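PDB 4NOH: lipoprotein, putative from Bacillus anthracis, which is of unknown function but, as a putative lipoprotein, is probably anchored to the bacterial membrane and may bind lipid. Local coordinates for residues N30-K35 / V56-L61; V44-K49 / V94-K99; A74-A77 / G83-F86; P152-K155 / K159-E162. One frame throughout, in Å; residues are numbered along the deposited sequence.

Contact 1: residues N30-K35 / V56-L61; sequences NKFEAK and VKENML
N30 opens the contact by turning its side-chain amide toward the carboxylate of E58, with ND2 3.4 Å from E58 CD. The two side chains arrive from opposite directions, and their amide and carboxylate planes are 31° apart. The meeting is a polar approach and not a hydrogen bond; the firmer partner of the carboxylate is K169, which forms a salt bridge with E58 OE1. Asparagine suits this partly exposed position, since its amide can lie beside a charged group without adding a charge of its own.

Two residues on, F32 projects from the same side of the strand, as alternation along a strand requires. Its ring meets the aliphatic part of E58: CZ lies 3.9 Å from E58 CG, which sits at the ring edge, near its plane. With CG anti to the carbonyl carbon (chi1 -52°), the buried ring extends toward the helix 49-57, where T51, K54 and M55 also touch it.

E58 is the first residue to leave helical geometry, and the chain turns away just after it. N59, at positive phi, is the C-prime residue, its N bonded to V56 O at 2.9 Å; with M60 N returning to M55 O, this is the Schellman motif that closes a helix packed on a beta-sheet.

Contact 2: residues V44-K49 / V94-K99; sequences VLIMNK and VVIDGK
V44, I46 and I96 form a small, buried, purely apolar cluster between a strand within the large mixed sheet and a beta-hairpin at its margin. Residues 94-99 carry that hairpin's type I' turn, from I96 to K99, and strand 95-96 is the outermost strand at this end. The turn is closed by paired backbone bonds: I96 N to K99 O is 2.8 Å and K99 N to I96 O is 2.9 Å. D97 and G98 fill its two central places with positive phi, a conformation that glycine adopts easily.

I96, the residue just before those two, points back toward strand 42-48. V44 and I46, two apart, present their side chains on one side of the strand, and I96 meets both. Branched aliphatic residues fit here because they favour extended backbone and offer several methyls to a core without polar demands; V39, A120 and I130 also pack against I96.

With CG1 of I96 anti to the carbonyl carbon (chi1 -61°), its CD1 sits between V44 and I46. Tip to tip with the valine, I96 CD1 lies 4.1 Å from V44 CG2. The other branch adds the closer contact: I96 CG2 meets I46 CD1 at 3.8 Å.

Contact 3: residues A74-A77 / G83-F86; sequences ALPA and GIVF
The ring of F86 receives P76 at its edge: P76 CD lies near the ring plane, 4.2 Å from F86 CZ. The approach is therefore aliphatic ring to aromatic rim, with no stacking of one ring upon the other. Although the CB of F86 does not head for the loop, the long, flat side chain brings its far end close to it, a chi1 of -63° swinging the ring so that CZ comes up to the proline.

The proline ring has a second neighbour in I84, whose side chain crosses it at about a right angle. I84 CD1 is 4.0 Å from P76 CG and nearly as close to CB and CD, so a single methyl spans three carbons of the ring. Its CG1 occupies the crowded position between the backbone N and the carbonyl carbon (chi1 64°), while an extended chi2 sends CD1 onward to the proline.

These residues join an irregular loop to strand 84-86 of the large mixed sheet. The strand runs between 99-103 and 118-122, and I84 and F86, alternate residues, both serve the loop; E104 also touches P76, I84 and F86. Proline suits the loop partner because its ring is compact, apolar and restricted in phi, and can fill such a place without a backbone N-H to satisfy. I84 and F86 are correspondingly buried, whereas P76 remains partly exposed.

The loop continues over the other branch of I84. There CG2 packs against a backbone atom, A77 O, at 3.8 Å, while the methyl of A77 leaves the contact and points away from the strand.

Contact 4: residues P152-K155 / K159-E162; sequences PDIK and KVEE
K155, near the end of helix 150-156, reaches over to E162, where the chain enters strand 162-166, so the contact closes a helix-loop-strand connection. From CB, the lysine chain first leaves with CG anti to the carbonyl carbon, beside the backbone N. It then bends at chi2 (-68°) and again at chi3 (-64°), folding toward the following strand. CD and CE pass 3.8 Å from E162 OE2 as the two chains cross at a slant, and NZ completes the reach with a salt bridge, 2.8 Å from E162 OE2. The ammonium group meets this oxygen on its syn side, 22° out of the carboxylate plane. Long, flexible residues suit the exchange: the CB of E162 points away from the helix, yet a bend at chi2 returns its carboxylate.

E161 and E162 both face Y9, forming a classic beta bulge where the strand joins the sheet. That irregularity lets two successive residues pair with a single one on strand 5-10.

Beside the charged pair, one residue back along the helix, the contact is apolar. I154 CG2 touches V160 CG2 at 3.7 Å, both side chains being buried and both also packing on T18 of helix 12-21. Branched aliphatic residues suit this buried junction, for they need no polar partner.

Water joins the backbones. Water 1 donates to I154 O, in the last part of the helix, at 2.8 Å and accepts from V160 N at 3.2 Å. Water 2 lies 2.9 Å from I154 O and 2.8 Å from V160 O.

Contact 2 is wholly buried, the others partly; contacts 2 and 3 are mainly apolar, contact 1 brings an amide near a carboxylate, and contact 4 alone combines a salt bridge, bridging waters and methyl packing. Contacts 1 and 2 share the central sheet through neighbouring strands 26-39 and 42-48, joined where K35 O lies 2.8 Å from I46 N, a probable hydrogen bond. Contact 3 brings a loop onto strand 84-86 of that sheet, and L75 links it to contact 1 by packing near V56 and L61. Contact 4 stands apart at the opposite end, its centre about 29 Å from that of contact 3, where charge and water accompany a partly buried junction.

Contact 1: residues N30-K35 / V56-L61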
# COMPACT_ATOMS: atom_id res chain seq x y z
N ASN A 30 -2.34 -11.63 -1.05
CA ASN A 30 -1.17 -11.06 -1.68
C ASN A 30 -0.37 -10.33 -0.60
O ASN A 30 -0.95 -9.64 0.26
CB ASN A 30 -1.54 -10.08 -2.81
CG ASN A 30 -2.36 -10.71 -3.91
OD1 ASN A 30 -3.57 -10.90 -3.77
ND2 ASN A 30 -1.72 -10.97 -5.04
N LYS A 31 0.93 -10.48 -0.61
CA LYS A 31 1.80 -9.75 0.30
C LYS A 31 2.77 -8.89 -0.51
O LYS A 31 3.42 -9.36 -1.47
CB LYS A 31 2.57 -10.68 1.23
CG LYS A 31 1.67 -11.39 2.22
CD LYS A 31 2.44 -12.36 3.10
CE LYS A 31 3.14 -13.43 2.27
NZ LYS A 31 3.68 -14.51 3.14
N PHE A 32 2.86 -7.64 -0.13
CA PHE A 32 3.73 -6.67 -0.81
C PHE A 32 4.64 -6.06 0.24
O PHE A 32 4.18 -5.67 1.31
CB PHE A 32 2.92 -5.55 -1.48
CG PHE A 32 1.80 -6.03 -2.38
CD1 PHE A 32 2.06 -6.51 -3.65
CD2 PHE A 32 0.49 -5.99 -1.94
CE1 PHE A 32 1.04 -6.95 -4.47
CE2 PHE A 32 -0.54 -6.44 -2.76
CZ PHE A 32 -0.25 -6.92 -4.02
N GLU A 33 5.93 -5.97 -0.04
CA GLU A 33 6.85 -5.34 0.87
C GLU A 33 7.02 -3.86 0.52
O GLU A 33 7.02 -3.44 -0.65
CB GLU A 33 8.22 -6.01 0.77
CG GLU A 33 9.24 -5.47 1.73
CD GLU A 33 10.63 -6.01 1.45
OE1 GLU A 33 10.88 -7.17 1.84
OE2 GLU A 33 11.48 -5.27 0.88
N ALA A 34 7.16 -3.04 1.56
CA ALA A 34 7.44 -1.63 1.38
C ALA A 34 8.27 -1.15 2.56
O ALA A 34 8.49 -1.90 3.53
CB ALA A 34 6.15 -0.83 1.27
N LYS A 35 8.78 0.07 2.46
CA LYS A 35 9.53 0.69 3.54
C LYS A 35 8.80 1.95 3.97
O LYS A 35 8.34 2.73 3.13
CB LYS A 35 10.95 1.01 3.08
CG LYS A 35 11.79 -0.23 2.85
CD LYS A 35 13.14 -0.00 2.20
CE LYS A 35 13.88 -1.33 2.05
NZ LYS A 35 15.22 -1.17 1.40
N VAL A 56 -0.50 -3.03 -9.05
CA VAL A 56 -1.38 -2.63 -10.17
C VAL A 56 -2.13 -3.85 -10.74
O VAL A 56 -3.30 -3.74 -11.07
CB VAL A 56 -0.59 -1.88 -11.27
CG1 VAL A 56 -1.43 -1.66 -12.53
CG2 VAL A 56 -0.11 -0.53 -10.75
N LYS A 57 -1.45 -5.00 -10.84
CA LYS A 57 -2.10 -6.20 -11.35
C LYS A 57 -3.21 -6.67 -10.43
O LYS A 57 -4.13 -7.35 -10.89
CB LYS A 57 -1.08 -7.31 -11.63
CG LYS A 57 -0.23 -7.02 -12.85
CD LYS A 57 0.73 -8.15 -13.20
CE LYS A 57 1.77 -8.35 -12.12
NZ LYS A 57 2.83 -9.31 -12.52
N GLU A 58 -3.16 -6.30 -9.14
CA GLU A 58 -4.27 -6.63 -8.21
C GLU A 58 -5.27 -5.49 -8.07
O GLU A 58 -6.15 -5.54 -7.21
CB GLU A 58 -3.76 -7.00 -6.81
CG GLU A 58 -2.74 -8.10 -6.84
CD GLU A 58 -3.22 -9.32 -7.58
OE1 GLU A 58 -4.41 -9.70 -7.42
OE2 GLU A 58 -2.41 -9.89 -8.32
N ASN A 59 -5.14 -4.47 -8.91
CA ASN A 59 -6.03 -3.31 -8.89
C ASN A 59 -6.02 -2.63 -7.54
O ASN A 59 -7.04 -2.08 -7.12
CB ASN A 59 -7.48 -3.69 -9.30
CG ASN A 59 -7.61 -4.01 -10.79
OD1 ASN A 59 -6.64 -4.14 -11.51
ND2 ASN A 59 -8.85 -4.12 -11.25
N MSE A 60 -4.86 -2.62 -6.88
CA MSE A 60 -4.79 -2.08 -5.52
C MSE A 60 -4.29 -0.68 -5.39
O MSE A 60 -4.36 -0.11 -4.31
CB MSE A 60 -4.00 -3.05 -4.61
CG MSE A 60 -4.90 -4.15 -4.05
SE MSE A 60 -6.45 -3.47 -2.96
CE MSE A 60 -7.84 -4.13 -4.15
N LEU A 61 -3.73 -0.14 -6.46
CA LEU A 61 -3.35 1.27 -6.51
C LEU A 61 -4.50 1.97 -7.20
O LEU A 61 -4.78 1.72 -8.36
CB LEU A 61 -2.02 1.50 -7.20
CG LEU A 61 -0.77 1.14 -6.38
CD1 LEU A 61 0.45 1.16 -7.27
CD2 LEU A 61 -0.56 2.13 -5.24

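Contact 2: residues V44-K49 / V94-K99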
# COMPACT_ATOMS: atom_id res chain seq x y z
N VAL A 44 5.72 8.41 4.40
CA VAL A 44 5.79 7.97 3.00
C VAL A 44 6.02 6.46 2.98
O VAL A 44 6.88 5.96 3.69
CB VAL A 44 6.85 8.74 2.18
CG1 VAL A 44 8.23 8.58 2.75
CG2 VAL A 44 6.81 8.32 0.72
N LEU A 45 5.23 5.76 2.18
CA LEU A 45 5.32 4.31 2.04
C LEU A 45 5.99 4.11 0.69
O LEU A 45 5.40 4.44 -0.32
CB LEU A 45 3.94 3.71 2.07
CG LEU A 45 3.78 2.20 2.23
CD1 LEU A 45 4.45 1.68 3.50
CD2 LEU A 45 2.29 1.85 2.25
N ILE A 46 7.18 3.55 0.72
CA ILE A 46 8.06 3.41 -0.45
C ILE A 46 8.12 1.96 -0.93
O ILE A 46 8.38 1.04 -0.16
CB ILE A 46 9.49 3.86 -0.11
CG1 ILE A 46 9.51 5.24 0.60
CG2 ILE A 46 10.35 3.92 -1.37
CD1 ILE A 46 10.79 5.55 1.35
N MSE A 47 7.88 1.76 -2.21
CA MSE A 47 8.04 0.42 -2.73
C MSE A 47 8.89 0.49 -3.95
O MSE A 47 9.23 1.56 -4.46
CB MSE A 47 6.70 -0.24 -3.01
CG MSE A 47 5.88 0.39 -4.11
SE MSE A 47 3.95 -0.08 -3.94
CE MSE A 47 3.30 1.50 -3.00
N ASN A 48 9.31 -0.68 -4.39
CA ASN A 48 10.07 -0.76 -5.60
C ASN A 48 9.13 -0.98 -6.79
O ASN A 48 7.94 -1.30 -6.65
CB ASN A 48 11.22 -1.78 -5.56
CG ASN A 48 10.79 -3.23 -5.46
OD1 ASN A 48 9.67 -3.61 -5.76
ND2 ASN A 48 11.73 -4.07 -5.08
N LYS A 49 9.68 -0.79 -7.99
CA LYS A 49 8.91 -0.91 -9.23
C LYS A 49 8.28 -2.30 -9.37
O LYS A 49 7.11 -2.42 -9.74
CB LYS A 49 9.81 -0.63 -10.43
CG LYS A 49 9.09 -0.75 -11.75
CD LYS A 49 10.01 -0.53 -12.92
CE LYS A 49 9.27 -0.80 -14.21
NZ LYS A 49 10.14 -0.63 -15.39
N VAL A 94 9.63 16.34 -2.68
CA VAL A 94 9.78 15.13 -1.90
C VAL A 94 11.11 14.50 -2.26
O VAL A 94 11.30 14.07 -3.40
CB VAL A 94 8.62 14.14 -2.16
CG1 VAL A 94 8.83 12.83 -1.43
CG2 VAL A 94 7.33 14.79 -1.71
N VAL A 95 12.04 14.48 -1.30
CA VAL A 95 13.36 13.90 -1.49
C VAL A 95 13.51 12.67 -0.62
O VAL A 95 13.31 12.71 0.60
CB VAL A 95 14.48 14.88 -1.14
CG1 VAL A 95 15.84 14.22 -1.30
CG2 VAL A 95 14.37 16.11 -2.03
N ILE A 96 13.85 11.57 -1.27
CA ILE A 96 14.03 10.29 -0.61
C ILE A 96 15.42 9.78 -0.95
O ILE A 96 15.76 9.60 -2.12
CB ILE A 96 12.94 9.29 -1.04
CG1 ILE A 96 11.57 9.84 -0.63
CG2 ILE A 96 13.18 7.91 -0.42
CD1 ILE A 96 10.43 8.97 -1.05
N ASP A 97 16.24 9.62 0.09
CA ASP A 97 17.61 9.14 -0.07
C ASP A 97 18.37 10.03 -1.08
O ASP A 97 19.07 9.54 -1.96
CB ASP A 97 17.56 7.66 -0.51
CG ASP A 97 18.87 6.92 -0.23
OD1 ASP A 97 19.69 7.42 0.58
OD2 ASP A 97 19.06 5.83 -0.81
N GLY A 98 18.19 11.34 -0.94
CA GLY A 98 18.83 12.33 -1.81
C GLY A 98 18.28 12.47 -3.22
O GLY A 98 18.83 13.22 -4.03
N LYS A 99 17.17 11.78 -3.52
CA LYS A 99 16.57 11.80 -4.85
C LYS A 99 15.18 12.48 -4.83
O LYS A 99 14.35 12.13 -4.00
CB LYS A 99 16.40 10.37 -5.36
CG LYS A 99 17.70 9.57 -5.44
CD LYS A 99 18.63 10.12 -6.49
CE LYS A 99 19.87 9.25 -6.62
NZ LYS A 99 20.75 9.73 -7.71

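Contact 3: residues A74-A77 / G83-F86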
# COMPACT_ATOMS: atom_id res chain seq x y z
N ALA A 74 -1.96 1.13 -15.30
CA ALA A 74 -0.54 1.04 -15.61
C ALA A 74 0.19 1.83 -14.57
O ALA A 74 -0.33 2.80 -14.03
CB ALA A 74 -0.25 1.60 -16.98
N LEU A 75 1.40 1.39 -14.26
CA LEU A 75 2.21 2.14 -13.34
C LEU A 75 2.96 3.15 -14.18
O LEU A 75 3.50 2.78 -15.23
CB LEU A 75 3.22 1.22 -12.68
CG LEU A 75 4.07 1.86 -11.59
CD1 LEU A 75 3.21 2.17 -10.37
CD2 LEU A 75 5.18 0.89 -11.24
N PRO A 76 3.02 4.41 -13.74
CA PRO A 76 3.83 5.35 -14.51
C PRO A 76 5.28 4.91 -14.61
O PRO A 76 5.78 4.18 -13.74
CB PRO A 76 3.77 6.62 -13.67
CG PRO A 76 2.48 6.52 -12.94
CD PRO A 76 2.34 5.07 -12.61
N ALA A 77 5.97 5.39 -15.63
CA ALA A 77 7.37 5.08 -15.82
C ALA A 77 8.19 5.41 -14.57
O ALA A 77 8.00 6.48 -13.95
CB ALA A 77 7.92 5.84 -17.01
N GLY A 83 12.17 8.56 -9.78
CA GLY A 83 11.16 7.88 -8.97
C GLY A 83 9.91 8.75 -8.92
O GLY A 83 9.96 9.90 -9.36
N ILE A 84 8.83 8.22 -8.37
CA ILE A 84 7.56 8.95 -8.36
C ILE A 84 6.94 8.97 -7.00
O ILE A 84 7.23 8.12 -6.16
CB ILE A 84 6.52 8.32 -9.33
CG1 ILE A 84 6.11 6.89 -8.94
CG2 ILE A 84 7.07 8.35 -10.76
CD1 ILE A 84 5.00 6.29 -9.79
N VAL A 85 6.07 9.96 -6.81
CA VAL A 85 5.34 10.05 -5.55
C VAL A 85 3.88 10.34 -5.82
O VAL A 85 3.54 11.10 -6.72
CB VAL A 85 5.96 11.09 -4.58
CG1 VAL A 85 6.01 12.50 -5.18
CG2 VAL A 85 5.22 11.07 -3.23
N PHE A 86 3.03 9.67 -5.05
CA PHE A 86 1.60 9.89 -5.05
C PHE A 86 1.23 10.56 -3.73
O PHE A 86 1.63 10.11 -2.67
CB PHE A 86 0.86 8.57 -5.11
CG PHE A 86 1.10 7.78 -6.38
CD1 PHE A 86 0.70 8.28 -7.60
CD2 PHE A 86 1.64 6.50 -6.32
CE1 PHE A 86 0.85 7.52 -8.75
CE2 PHE A 86 1.80 5.75 -7.48
CZ PHE A 86 1.43 6.27 -8.68

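Contact 4: residues P152-K155 / K159-E162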
# COMPACT_ATOMS: atom_id res chain seq x y z
N PRO A 152 -13.77 -5.96 12.28
CA PRO A 152 -13.57 -5.27 13.55
C PRO A 152 -12.61 -5.99 14.50
O PRO A 152 -11.94 -5.35 15.29
CB PRO A 152 -14.97 -5.19 14.16
CG PRO A 152 -15.92 -5.72 13.16
CD PRO A 152 -15.19 -6.24 11.99
N ASP A 153 -12.55 -7.31 14.41
CA ASP A 153 -11.64 -8.08 15.26
C ASP A 153 -10.19 -7.78 14.86
O ASP A 153 -9.32 -7.64 15.72
CB ASP A 153 -11.97 -9.58 15.23
CG ASP A 153 -13.27 -9.93 16.00
OD1 ASP A 153 -13.75 -9.12 16.83
OD2 ASP A 153 -13.80 -11.04 15.81
N ILE A 154 -9.95 -7.65 13.56
CA ILE A 154 -8.61 -7.29 13.08
C ILE A 154 -8.23 -5.88 13.55
O ILE A 154 -7.11 -5.62 13.99
CB ILE A 154 -8.50 -7.43 11.55
CG1 ILE A 154 -8.60 -8.91 11.16
CG2 ILE A 154 -7.22 -6.79 11.04
CD1 ILE A 154 -8.69 -9.19 9.68
N LYS A 155 -9.19 -4.97 13.46
CA LYS A 155 -8.97 -3.61 13.95
C LYS A 155 -8.74 -3.52 15.45
O LYS A 155 -7.91 -2.74 15.90
CB LYS A 155 -10.11 -2.71 13.51
CG LYS A 155 -9.99 -2.26 12.07
CD LYS A 155 -8.81 -1.30 11.87
CE LYS A 155 -9.00 -0.01 12.64
NZ LYS A 155 -7.83 0.93 12.62
N LYS A 159 -2.19 -7.36 16.02
CA LYS A 159 -1.30 -8.04 15.07
C LYS A 159 -0.90 -7.12 13.94
O LYS A 159 0.28 -7.07 13.54
CB LYS A 159 -1.94 -9.32 14.55
CG LYS A 159 -2.16 -10.36 15.64
CD LYS A 159 -2.87 -11.60 15.12
CE LYS A 159 -3.15 -12.60 16.22
NZ LYS A 159 -4.00 -13.69 15.69
N VAL A 160 -1.87 -6.37 13.41
CA VAL A 160 -1.55 -5.41 12.36
C VAL A 160 -1.79 -4.00 12.87
O VAL A 160 -2.59 -3.77 13.80
CB VAL A 160 -2.33 -5.65 11.08
CG1 VAL A 160 -2.00 -7.02 10.53
CG2 VAL A 160 -3.82 -5.48 11.28
N GLU A 161 -1.06 -3.06 12.25
CA GLU A 161 -1.07 -1.63 12.60
C GLU A 161 -2.27 -0.85 12.05
O GLU A 161 -2.71 0.15 12.64
CB GLU A 161 0.25 -0.98 12.12
CG GLU A 161 1.48 -1.62 12.77
CD GLU A 161 2.81 -1.08 12.32
OE1 GLU A 161 2.89 0.04 11.78
OE2 GLU A 161 3.82 -1.79 12.56
N GLU A 162 -2.81 -1.33 10.92
CA GLU A 162 -3.92 -0.68 10.27
C GLU A 162 -4.57 -1.66 9.31
O GLU A 162 -3.94 -2.61 8.86
CB GLU A 162 -3.40 0.55 9.50
CG GLU A 162 -4.46 1.38 8.79
CD GLU A 162 -5.55 1.90 9.72
OE1 GLU A 162 -5.54 3.11 10.04
OE2 GLU A 162 -6.40 1.09 10.17
O HOH W 1 -4.76 -7.12 14.48
O HOH W 2 -5.38 -3.30 13.85